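Local coordinates for CBS domain containing membrane protein (Sphaerobacter thermophilus, PDB 4ESY) that is of unknown function but ends in a pair of CBS domains, modules that in relatives often bind adenosine nucleotides and regulate the protein they belong to, at residues 31-40 with 102-110; 127-138 with 151-162. All coordinates share one frame; numbering follows the deposited sequence. Where two conformers were deposited one is given.

Contact 1: residues 31-40 with 102-110; sequences VREDDTLDAV and GRKLTASAV
Asp-35 and Ala-107 set the frame of this contact: Ala-107 N donates to Asp-35 O at 2.9 Å. On the other side of the Thr-36/Thr-106 pair, Leu-37 N donates to Leu-105 O at 3.0 Å. These two flanking bonds, with the Thr-36 and Thr-106 CA atoms 4.1 Å apart, define a single beta bridge; a CA-H...O contact from Thr-36 CA to Leu-105 O adds to it. Ser-108 N to Glu-33 O and Asp-38 N to Gly-102 O extend the pairing. Because Thr-36 is the N-cap of helix 37-46, the donors of Leu-37 and Asp-38 belong to the first turn and find their acceptors on the other segment.

Among the polar side chains, Ser-108 OG lies 2.6 Å from water 1, whose bond to Asp-34 OD1 is weak. Arg-32 N donates to Asp-35 OD2 within the type I turn Arg-32 to Asp-35, which leads into the Thr-36 N-cap.

Apolar packing centres on Leu-37. Its CG is anti to the carbonyl carbon (chi1 -70°), which puts the branch point 3.7 Å from Leu-105 O. From there CD1 runs to 3.9 Å from Leu-105 CB, and CD2 to 3.9 Å from Val-110 CG2. An alanine here would remove both branches and would probably leave Leu-105 and Val-110 without their common partner. The Ala-107 methyl is bordered by Val-40 CG2 and Arg-32 O.

Within the fold, 102-110 leads from helix 92-102 into helix 107-110 and packs beside the strand-turn-helix of the CBS domain that holds 31-40. Strand 53-55 pairs with Val-31, and Phe-70 and Ile-65 adjoin Leu-37 and Val-110 respectively.

Contact 2: residues 127-138 with 151-162; sequences IADQMRRHGIHR and VTRRDLLKLLLL
Arg-138 and Thr-152 form an antiparallel, non-hydrogen-bonded pair with CA atoms 4.4 Å apart, beside which Arg-153 N donates to His-137 O at 3.0 Å, while the short axes of helices 127-134 and 153-157 approach to 10.9 Å at 130° between their directions. Apolar side chains of helix 124-134 pack on the end of strand 146-152, on helix 153-157 and on the chain after it. Leu-156 CD1 meets selenomethionine Met-131 CG tip to tip at 3.7 Å and also rests on Ala-128 CA; its other branch, CD2, turns to Ile-127 CG2. Ile-127 CD1 meets the Val-151 side chain end on, and Leu-162 CD2 packs against the Ala-128 methyl at 3.9 Å. The Met-131 chain bends at chi2 (-74°), carrying CE to 3.1 Å from Val-151 O, a tight approach.

Helix 124-134, strands 138-143 and 146-152 and helix 153-157 supply the alpha-beta-beta-alpha part of the beta-alpha-beta-beta-alpha CBS motif. Thr-152 and Asp-155 form a capping box at the start of the last helix: Thr-152 OG1 accepts from Asp-155 N, and Asp-155 OD2 accepts from Thr-152 N. The T-x-x-D sequence recurs in CBS domains, where in relatives it often lies at a nucleotide cleft.

At the C-terminal end of helix 124-134, Gly-135, with positive phi, is the C-prime residue of a Schellman motif. CG of Arg-153 lies anti to the backbone N (chi1 -171°), and the chain then bends at chi3 to bring NH2 2.8 Å from Ile-136 O; the positive group near this helix end is probably electrostatically favourable. The His-137 ring crosses the Arg-153 chain obliquely, ND1 3.3 Å from Arg-153 NE, ring and guanidinium planes far from parallel. Arg-132 CD lies near the Leu-162 backbone; as modelled, though the side chain is poorly ordered, NH1 is within salt-bridge distance of Asp-129 OD1.

Contact 1 closes before contact 2 opens along the chain, and the two lie on opposite sides of its centre. Their own centres are 28 Å apart and their nearest atoms about 11 Å apart, so they do not touch; the chain passes between them from helix 107-110 to helix 124-134. Contact 1 joins the turn after strand 31-32 to the chain between helices 92-102 and 107-110, whereas contact 2 is internal to the second CBS domain. Arg-138 NH1 hydrogen-bonds to OD of the S-hydroxycysteine at position 51, tying contact 2 to the other CBS domain. A neighbouring protein chain meets contact 2 alone. A bound 1,2-ethanediol, probably from crystallisation, lies about 6 Å from the Leu-160 side chain.

Contact 1: residues 31-40 with 102-110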
loop_
_atom_site.group_PDB
_atom_site.type_symbol
_atom_site.label_atom_id
_atom_site.label_comp_id
_atom_site.label_asym_id
_atom_site.label_seq_id
_atom_site.Cartn_x
_atom_site.Cartn_y
_atom_site.Cartn_z
ATOM N N VAL B 31 3.305 7.361 -17.013
ATOM C CA VAL B 31 2.252 7.593 -17.985
ATOM C C VAL B 31 2.351 9.040 -18.492
ATOM O O VAL B 31 2.972 9.909 -17.839
ATOM C CB VAL B 31 0.809 7.348 -17.364
ATOM C CG1 VAL B 31 0.638 5.881 -16.865
ATOM C CG2 VAL B 31 0.532 8.310 -16.261
ATOM N N ARG B 32 1.736 9.308 -19.647
ATOM C CA ARG B 32 1.779 10.638 -20.237
ATOM C C ARG B 32 0.572 11.404 -19.770
ATOM O O ARG B 32 -0.515 10.833 -19.566
ATOM C CB ARG B 32 1.770 10.550 -21.775
ATOM C CG ARG B 32 3.029 9.921 -22.366
ATOM C CD ARG B 32 4.050 11.035 -22.606
ATOM N NE ARG B 32 5.261 10.575 -23.262
ATOM C CZ ARG B 32 5.444 10.513 -24.579
ATOM N NH1 ARG B 32 4.487 10.870 -25.430
ATOM N NH2 ARG B 32 6.607 10.065 -25.040
ATOM N N GLU B 33 0.736 12.714 -19.634
ATOM C CA GLU B 33 -0.367 13.521 -19.149
ATOM C C GLU B 33 -1.567 13.469 -20.087
ATOM O O GLU B 33 -2.680 13.693 -19.651
ATOM C CB GLU B 33 0.068 14.969 -18.911
ATOM C CG GLU B 33 0.460 15.655 -20.178
ATOM C CD GLU B 33 1.005 17.086 -19.929
ATOM O OE1 GLU B 33 0.639 17.708 -18.904
ATOM O OE2 GLU B 33 1.789 17.577 -20.769
ATOM N N ASP B 34 -1.336 13.178 -21.364
ATOM C CA ASP B 34 -2.428 13.074 -22.338
ATOM C C ASP B 34 -2.995 11.651 -22.465
ATOM O O ASP B 34 -3.852 11.432 -23.280
ATOM C CB ASP B 34 -1.965 13.472 -23.755
ATOM C CG ASP B 34 -1.478 14.914 -23.867
ATOM O OD1 ASP B 34 -1.647 15.722 -22.932
ATOM O OD2 ASP B 34 -0.914 15.242 -24.936
ATOM N N ASP B 35 -2.488 10.672 -21.719
ATOM C CA ASP B 35 -3.068 9.310 -21.767
ATOM C C ASP B 35 -4.468 9.325 -21.171
ATOM O O ASP B 35 -4.686 9.968 -20.151
ATOM C CB ASP B 35 -2.237 8.308 -20.965
ATOM C CG ASP B 35 -0.908 7.920 -21.662
ATOM O OD1 ASP B 35 -0.713 8.232 -22.883
ATOM O OD2 ASP B 35 -0.044 7.332 -20.960
ATOM N N THR B 36 -5.409 8.620 -21.801
ATOM C CA THR B 36 -6.777 8.519 -21.253
ATOM C C THR B 36 -6.752 7.633 -20.000
ATOM O O THR B 36 -5.826 6.835 -19.776
ATOM C CB THR B 36 -7.798 7.952 -22.311
ATOM O OG1 THR B 36 -7.399 6.634 -22.681
ATOM C CG2 THR B 36 -7.817 8.803 -23.555
ATOM N N LEU B 37 -7.751 7.773 -19.151
ATOM C CA LEU B 37 -7.739 7.047 -17.876
ATOM C C LEU B 37 -7.839 5.549 -18.156
ATOM O O LEU B 37 -7.331 4.743 -17.403
ATOM C CB LEU B 37 -8.857 7.547 -16.950
ATOM C CG LEU B 37 -8.629 8.968 -16.407
ATOM C CD1 LEU B 37 -9.658 9.315 -15.351
ATOM C CD2 LEU B 37 -7.188 9.112 -15.845
ATOM N N ASP B 38 -8.486 5.203 -19.265
ATOM C CA ASP B 38 -8.575 3.820 -19.726
ATOM C C ASP B 38 -7.174 3.214 -19.956
ATOM O O ASP B 38 -6.899 2.093 -19.525
ATOM C CB ASP B 38 -9.487 3.754 -20.968
ATOM C CG ASP B 38 -8.869 3.022 -22.140
ATOM O OD1 ASP B 38 -8.746 3.636 -23.227
ATOM O OD2 ASP B 38 -8.537 1.822 -21.997
ATOM N N ALA B 39 -6.289 3.966 -20.605
ATOM C CA ALA B 39 -4.914 3.532 -20.823
ATOM C C ALA B 39 -4.090 3.528 -19.517
ATOM O O ALA B 39 -3.299 2.617 -19.258
ATOM C CB ALA B 39 -4.223 4.437 -21.870
ATOM N N VAL B 40 -4.241 4.566 -18.726
ATOM C CA VAL B 40 -3.559 4.603 -17.429
ATOM C C VAL B 40 -3.921 3.356 -16.579
ATOM O O VAL B 40 -3.044 2.745 -15.970
ATOM C CB VAL B 40 -3.921 5.869 -16.641
ATOM C CG1 VAL B 40 -3.391 5.794 -15.183
ATOM C CG2 VAL B 40 -3.422 7.139 -17.406
ATOM N N GLY B 102 -14.068 7.203 -18.861
ATOM C CA GLY B 102 -12.664 6.889 -18.693
ATOM C C GLY B 102 -11.889 7.035 -19.993
ATOM O O GLY B 102 -10.712 7.318 -19.958
ATOM N N ARG B 103 -12.558 6.826 -21.128
ATOM C CA ARG B 103 -11.936 6.931 -22.425
ATOM C C ARG B 103 -11.857 8.397 -22.836
ATOM O O ARG B 103 -11.231 8.730 -23.835
ATOM C CB ARG B 103 -12.720 6.132 -23.488
ATOM C CG ARG B 103 -12.695 4.602 -23.305
ATOM C CD ARG B 103 -13.255 3.852 -24.517
ATOM N NE ARG B 103 -14.705 3.894 -24.541
ATOM C CZ ARG B 103 -15.491 2.952 -24.016
ATOM N NH1 ARG B 103 -14.971 1.885 -23.419
ATOM N NH2 ARG B 103 -16.802 3.083 -24.074
ATOM N N LYS B 104 -12.486 9.277 -22.072
ATOM C CA LYS B 104 -12.457 10.692 -22.441
ATOM C C LYS B 104 -11.516 11.522 -21.567
ATOM O O LYS B 104 -10.796 12.372 -22.066
ATOM C CB LYS B 104 -13.859 11.302 -22.431
ATOM C CG LYS B 104 -14.756 10.833 -23.575
ATOM C CD LYS B 104 -16.163 11.405 -23.423
ATOM C CE LYS B 104 -16.978 11.289 -24.726
ATOM N NZ LYS B 104 -18.179 10.420 -24.533
ATOM N N LEU B 105 -11.540 11.289 -20.264
ATOM C CA LEU B 105 -10.671 12.021 -19.349
ATOM C C LEU B 105 -9.222 11.558 -19.482
ATOM O O LEU B 105 -8.958 10.386 -19.809
ATOM C CB LEU B 105 -11.126 11.817 -17.901
ATOM C CG LEU B 105 -12.516 12.352 -17.492
ATOM C CD1 LEU B 105 -12.650 12.319 -15.968
ATOM C CD2 LEU B 105 -12.768 13.762 -18.003
ATOM N N THR B 106 -8.285 12.450 -19.182
ATOM C CA THR B 106 -6.875 12.078 -19.261
ATOM C C THR B 106 -6.199 12.168 -17.899
ATOM O O THR B 106 -6.753 12.735 -16.953
ATOM C CB THR B 106 -6.114 13.007 -20.209
ATOM O OG1 THR B 106 -6.256 14.355 -19.743
ATOM C CG2 THR B 106 -6.660 12.883 -21.619
ATOM N N ALA B 107 -4.984 11.626 -17.812
ATOM C CA ALA B 107 -4.234 11.690 -16.574
ATOM C C ALA B 107 -4.150 13.087 -16.023
ATOM O O ALA B 107 -4.222 13.265 -14.807
ATOM C CB ALA B 107 -2.822 11.147 -16.762
ATOM N N SER B 108 -3.960 14.069 -16.902
ATOM C CA SER B 108 -3.743 15.460 -16.469
ATOM C C SER B 108 -4.960 16.038 -15.737
ATOM O O SER B 108 -4.836 16.939 -14.915
ATOM C CB SER B 108 -3.382 16.344 -17.662
ATOM O OG SER B 108 -4.394 16.290 -18.648
ATOM N N ALA B 109 -6.132 15.492 -16.021
ATOM C CA ALA B 109 -7.345 15.990 -15.417
ATOM C C ALA B 109 -7.524 15.505 -13.989
ATOM O O ALA B 109 -8.218 16.161 -13.209
ATOM C CB ALA B 109 -8.536 15.640 -16.276
ATOM N N VAL B 110 -6.897 14.380 -13.622
ATOM C CA VAL B 110 -6.974 13.951 -12.234
ATOM C C VAL B 110 -5.646 13.916 -11.444
ATOM O O VAL B 110 -5.668 13.709 -10.244
ATOM C CB VAL B 110 -7.701 12.563 -12.099
ATOM C CG1 VAL B 110 -9.143 12.625 -12.709
ATOM C CG2 VAL B 110 -6.879 11.454 -12.738
HETATM O O HOH W 1 -4.626 16.194 -21.274
#

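Contact 2: residues 127-138 with 151-162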
loop_
_atom_site.group_PDB
_atom_site.type_symbol
_atom_site.label_atom_id
_atom_site.label_comp_id
_atom_site.label_asym_id
_atom_site.label_seq_id
_atom_site.Cartn_x
_atom_site.Cartn_y
_atom_site.Cartn_z
ATOM N N ILE B 127 14.713 11.713 3.168
ATOM C CA ILE B 127 13.388 11.540 2.586
ATOM C C ILE B 127 12.369 11.134 3.682
ATOM O O ILE B 127 11.240 11.614 3.711
ATOM C CB ILE B 127 13.416 10.598 1.330
ATOM C CG1 ILE B 127 12.091 10.629 0.581
ATOM C CG2 ILE B 127 13.623 9.184 1.713
ATOM C CD1 ILE B 127 12.236 10.228 -0.920
ATOM N N ALA B 128 12.782 10.287 4.606
ATOM C CA ALA B 128 11.931 9.958 5.763
ATOM C C ALA B 128 11.515 11.242 6.504
ATOM O O ALA B 128 10.356 11.421 6.879
ATOM C CB ALA B 128 12.664 9.022 6.703
ATOM N N ASP B 129 12.468 12.145 6.676
ATOM C CA ASP B 129 12.183 13.417 7.300
ATOM C C ASP B 129 11.202 14.244 6.500
ATOM O O ASP B 129 10.329 14.882 7.068
ATOM C CB ASP B 129 13.486 14.181 7.521
ATOM C CG ASP B 129 14.348 13.535 8.596
ATOM O OD1 ASP B 129 13.820 12.620 9.288
ATOM O OD2 ASP B 129 15.534 13.932 8.741
ATOM N N GLN B 130 11.362 14.219 5.176
ATOM C CA GLN B 130 10.436 14.876 4.261
ATOM C C GLN B 130 9.018 14.332 4.439
ATOM O O GLN B 130 8.061 15.099 4.510
ATOM C CB GLN B 130 10.892 14.693 2.801
ATOM C CG GLN B 130 12.004 15.649 2.336
ATOM C CD GLN B 130 12.398 15.424 0.877
ATOM O OE1 GLN B 130 12.429 14.292 0.399
ATOM N NE2 GLN B 130 12.709 16.504 0.172
HETATM N N MSE B 131 8.899 13.006 4.507
HETATM C CA MSE B 131 7.586 12.332 4.646
HETATM C C MSE B 131 6.804 12.917 5.810
HETATM O O MSE B 131 5.741 13.493 5.624
HETATM C CB MSE B 131 7.713 10.827 4.909
HETATM C CG MSE B 131 7.947 9.956 3.712
HETATM SE SE MSE B 131 6.511 9.561 2.439
HETATM C CE MSE B 131 7.682 8.637 1.188
ATOM N N ARG B 132 7.358 12.765 7.005
ATOM C CA ARG B 132 6.723 13.231 8.233
ATOM C C ARG B 132 6.448 14.735 8.238
ATOM O O ARG B 132 5.357 15.157 8.615
ATOM C CB ARG B 132 7.578 12.882 9.455
ATOM C CG ARG B 132 8.260 11.530 9.407
ATOM C CD ARG B 132 9.024 11.283 10.710
ATOM N NE ARG B 132 10.313 10.621 10.501
ATOM C CZ ARG B 132 11.475 11.114 10.918
ATOM N NH1 ARG B 132 12.605 10.450 10.682
ATOM N NH2 ARG B 132 11.502 12.274 11.574
ATOM N N ARG B 133 7.441 15.531 7.843
ATOM C CA ARG B 133 7.348 16.992 7.913
ATOM C C ARG B 133 6.218 17.543 7.069
ATOM O O ARG B 133 5.562 18.502 7.457
ATOM C CB ARG B 133 8.664 17.644 7.500
ATOM C CG ARG B 133 8.616 19.153 7.311
ATOM C CD ARG B 133 10.032 19.741 7.239
ATOM N NE ARG B 133 10.905 18.934 6.380
ATOM C CZ ARG B 133 11.918 18.174 6.813
ATOM N NH1 ARG B 133 12.216 18.122 8.112
ATOM N NH2 ARG B 133 12.640 17.471 5.941
ATOM N N HIS B 134 5.983 16.932 5.919
ATOM C CA HIS B 134 4.888 17.348 5.072
ATOM C C HIS B 134 3.718 16.408 5.239
ATOM O O HIS B 134 2.690 16.578 4.595
ATOM C CB HIS B 134 5.318 17.365 3.615
ATOM C CG HIS B 134 6.379 18.375 3.312
ATOM N ND1 HIS B 134 6.097 19.710 3.113
ATOM C CD2 HIS B 134 7.718 18.245 3.164
ATOM C CE1 HIS B 134 7.218 20.360 2.859
ATOM N NE2 HIS B 134 8.218 19.495 2.886
ATOM N N GLY B 135 3.891 15.413 6.106
ATOM C CA GLY B 135 2.874 14.402 6.366
ATOM C C GLY B 135 2.283 13.806 5.104
ATOM O O GLY B 135 1.056 13.726 4.967
ATOM N N ILE B 136 3.154 13.410 4.172
ATOM C CA ILE B 136 2.705 12.865 2.899
ATOM C C ILE B 136 3.009 11.390 2.816
ATOM O O ILE B 136 3.697 10.855 3.670
ATOM C CB ILE B 136 3.333 13.607 1.709
ATOM C CG1 ILE B 136 4.855 13.591 1.807
ATOM C CG2 ILE B 136 2.825 15.040 1.671
ATOM C CD1 ILE B 136 5.514 14.540 0.842
ATOM N N HIS B 137 2.488 10.728 1.787
ATOM C CA HIS B 137 2.639 9.280 1.661
ATOM C C HIS B 137 3.502 8.820 0.486
ATOM O O HIS B 137 3.829 7.619 0.382
ATOM C CB HIS B 137 1.278 8.608 1.569
ATOM C CG HIS B 137 0.424 8.816 2.783
ATOM N ND1 HIS B 137 0.609 8.106 3.954
ATOM C CD2 HIS B 137 -0.602 9.669 3.014
ATOM C CE1 HIS B 137 -0.275 8.508 4.850
ATOM N NE2 HIS B 137 -1.025 9.452 4.303
ATOM N N ARG B 138 3.874 9.757 -0.384
ATOM C CA ARG B 138 4.593 9.406 -1.607
ATOM C C ARG B 138 5.492 10.548 -2.003
ATOM O O ARG B 138 5.048 11.682 -1.988
ATOM C CB ARG B 138 3.605 9.254 -2.759
ATOM C CG ARG B 138 3.139 7.857 -3.015
ATOM C CD ARG B 138 2.030 7.882 -4.058
ATOM N NE ARG B 138 0.772 8.345 -3.503
ATOM C CZ ARG B 138 -0.153 7.537 -2.990
ATOM N NH1 ARG B 138 0.054 6.224 -2.962
ATOM N NH2 ARG B 138 -1.283 8.042 -2.511
ATOM N N VAL B 151 8.926 6.923 -3.983
ATOM C CA VAL B 151 9.180 6.274 -2.707
ATOM C C VAL B 151 7.920 6.474 -1.862
ATOM O O VAL B 151 7.390 7.588 -1.764
ATOM C CB VAL B 151 10.408 6.880 -2.008
ATOM C CG1 VAL B 151 10.475 6.442 -0.512
ATOM C CG2 VAL B 151 11.674 6.499 -2.767
ATOM N N THR B 152 7.389 5.383 -1.329
ATOM C CA THR B 152 6.185 5.478 -0.509
ATOM C C THR B 152 6.507 5.297 0.977
ATOM O O THR B 152 7.582 4.834 1.349
ATOM C CB THR B 152 5.175 4.393 -0.889
ATOM O OG1 THR B 152 5.774 3.117 -0.629
ATOM C CG2 THR B 152 4.842 4.489 -2.379
ATOM N N ARG B 153 5.531 5.614 1.811
ATOM C CA ARG B 153 5.643 5.394 3.243
ATOM C C ARG B 153 5.847 3.890 3.502
ATOM O O ARG B 153 6.686 3.528 4.296
ATOM C CB ARG B 153 4.413 5.964 3.958
ATOM C CG ARG B 153 4.490 5.988 5.462
ATOM C CD ARG B 153 3.271 6.705 6.056
ATOM N NE ARG B 153 3.320 8.157 5.836
ATOM C CZ ARG B 153 3.728 9.043 6.749
ATOM N NH1 ARG B 153 4.116 8.627 7.957
ATOM N NH2 ARG B 153 3.734 10.346 6.472
ATOM N N ARG B 154 5.120 3.025 2.791
ATOM C CA ARG B 154 5.325 1.583 2.938
ATOM C C ARG B 154 6.771 1.129 2.683
ATOM O O ARG B 154 7.296 0.301 3.438
ATOM C CB ARG B 154 4.378 0.771 2.037
ATOM C CG ARG B 154 4.798 -0.720 1.981
ATOM C CD ARG B 154 3.867 -1.632 1.150
ATOM N NE ARG B 154 4.306 -3.032 1.188
ATOM C CZ ARG B 154 3.815 -3.986 0.389
ATOM N NH1 ARG B 154 2.885 -3.673 -0.524
ATOM N NH2 ARG B 154 4.259 -5.247 0.478
ATOM N N ASP B 155 7.388 1.632 1.606
ATOM C CA ASP B 155 8.798 1.376 1.340
ATOM C C ASP B 155 9.662 1.738 2.544
ATOM O O ASP B 155 10.566 0.998 2.938
ATOM C CB ASP B 155 9.322 2.203 0.145
ATOM C CG ASP B 155 8.606 1.875 -1.196
ATOM O OD1 ASP B 155 8.181 0.699 -1.388
ATOM O OD2 ASP B 155 8.481 2.803 -2.059
ATOM N N LEU B 156 9.418 2.897 3.109
ATOM C CA LEU B 156 10.309 3.369 4.142
ATOM C C LEU B 156 10.140 2.534 5.431
ATOM O O LEU B 156 11.092 2.332 6.166
ATOM C CB LEU B 156 10.080 4.857 4.409
ATOM C CG LEU B 156 10.552 5.821 3.310
ATOM C CD1 LEU B 156 10.396 7.242 3.816
ATOM C CD2 LEU B 156 11.999 5.625 2.856
ATOM N N LEU B 157 8.937 2.020 5.651
ATOM C CA LEU B 157 8.645 1.299 6.894
ATOM C C LEU B 157 9.291 -0.069 6.925
ATOM O O LEU B 157 9.331 -0.705 7.972
ATOM C CB LEU B 157 7.146 1.165 7.094
ATOM C CG LEU B 157 6.578 2.495 7.525
ATOM C CD1 LEU B 157 5.047 2.507 7.378
ATOM C CD2 LEU B 157 7.000 2.753 8.986
ATOM N N LYS B 158 9.800 -0.510 5.777
ATOM C CA LYS B 158 10.657 -1.701 5.717
ATOM C C LYS B 158 12.056 -1.435 6.278
ATOM O O LYS B 158 12.811 -2.370 6.543
ATOM C CB LYS B 158 10.779 -2.189 4.269
ATOM C CG LYS B 158 9.465 -2.752 3.681
ATOM C CD LYS B 158 9.639 -3.005 2.207
ATOM C CE LYS B 158 8.428 -3.712 1.647
ATOM N NZ LYS B 158 8.635 -3.909 0.214
ATOM N N LEU B 159 12.368 -0.157 6.478
ATOM C CA LEU B 159 13.691 0.293 6.925
ATOM C C LEU B 159 13.689 1.006 8.263
ATOM O O LEU B 159 14.573 0.778 9.079
ATOM C CB LEU B 159 14.290 1.247 5.892
ATOM C CG LEU B 159 14.596 0.556 4.570
ATOM C CD1 LEU B 159 14.851 1.577 3.478
ATOM C CD2 LEU B 159 15.811 -0.263 4.807
ATOM N N LEU B 160 12.721 1.879 8.511
ATOM C CA LEU B 160 12.806 2.648 9.739
ATOM C C LEU B 160 11.442 3.158 10.172
ATOM O O LEU B 160 10.537 3.244 9.365
ATOM C CB LEU B 160 13.845 3.803 9.602
ATOM C CG LEU B 160 13.474 5.084 8.822
ATOM C CD1 LEU B 160 14.644 6.109 8.811
ATOM C CD2 LEU B 160 12.982 4.837 7.399
ATOM N N LEU B 161 11.308 3.475 11.457
ATOM C CA LEU B 161 10.065 3.997 11.988
ATOM C C LEU B 161 9.849 5.395 11.423
ATOM O O LEU B 161 10.812 6.069 11.064
ATOM C CB LEU B 161 10.134 4.064 13.517
ATOM C CG LEU B 161 10.271 2.709 14.206
ATOM C CD1 LEU B 161 10.672 2.817 15.695
ATOM C CD2 LEU B 161 8.959 1.950 14.049
ATOM N N LEU B 162 8.597 5.829 11.337
ATOM C CA LEU B 162 8.300 7.216 10.979
ATOM C C LEU B 162 7.486 7.946 12.073
ATOM O O LEU B 162 6.322 7.619 12.325
ATOM C CB LEU B 162 7.583 7.278 9.627
ATOM C CG LEU B 162 8.320 6.521 8.524
ATOM C CD1 LEU B 162 7.486 6.417 7.279
ATOM C CD2 LEU B 162 9.631 7.207 8.231
#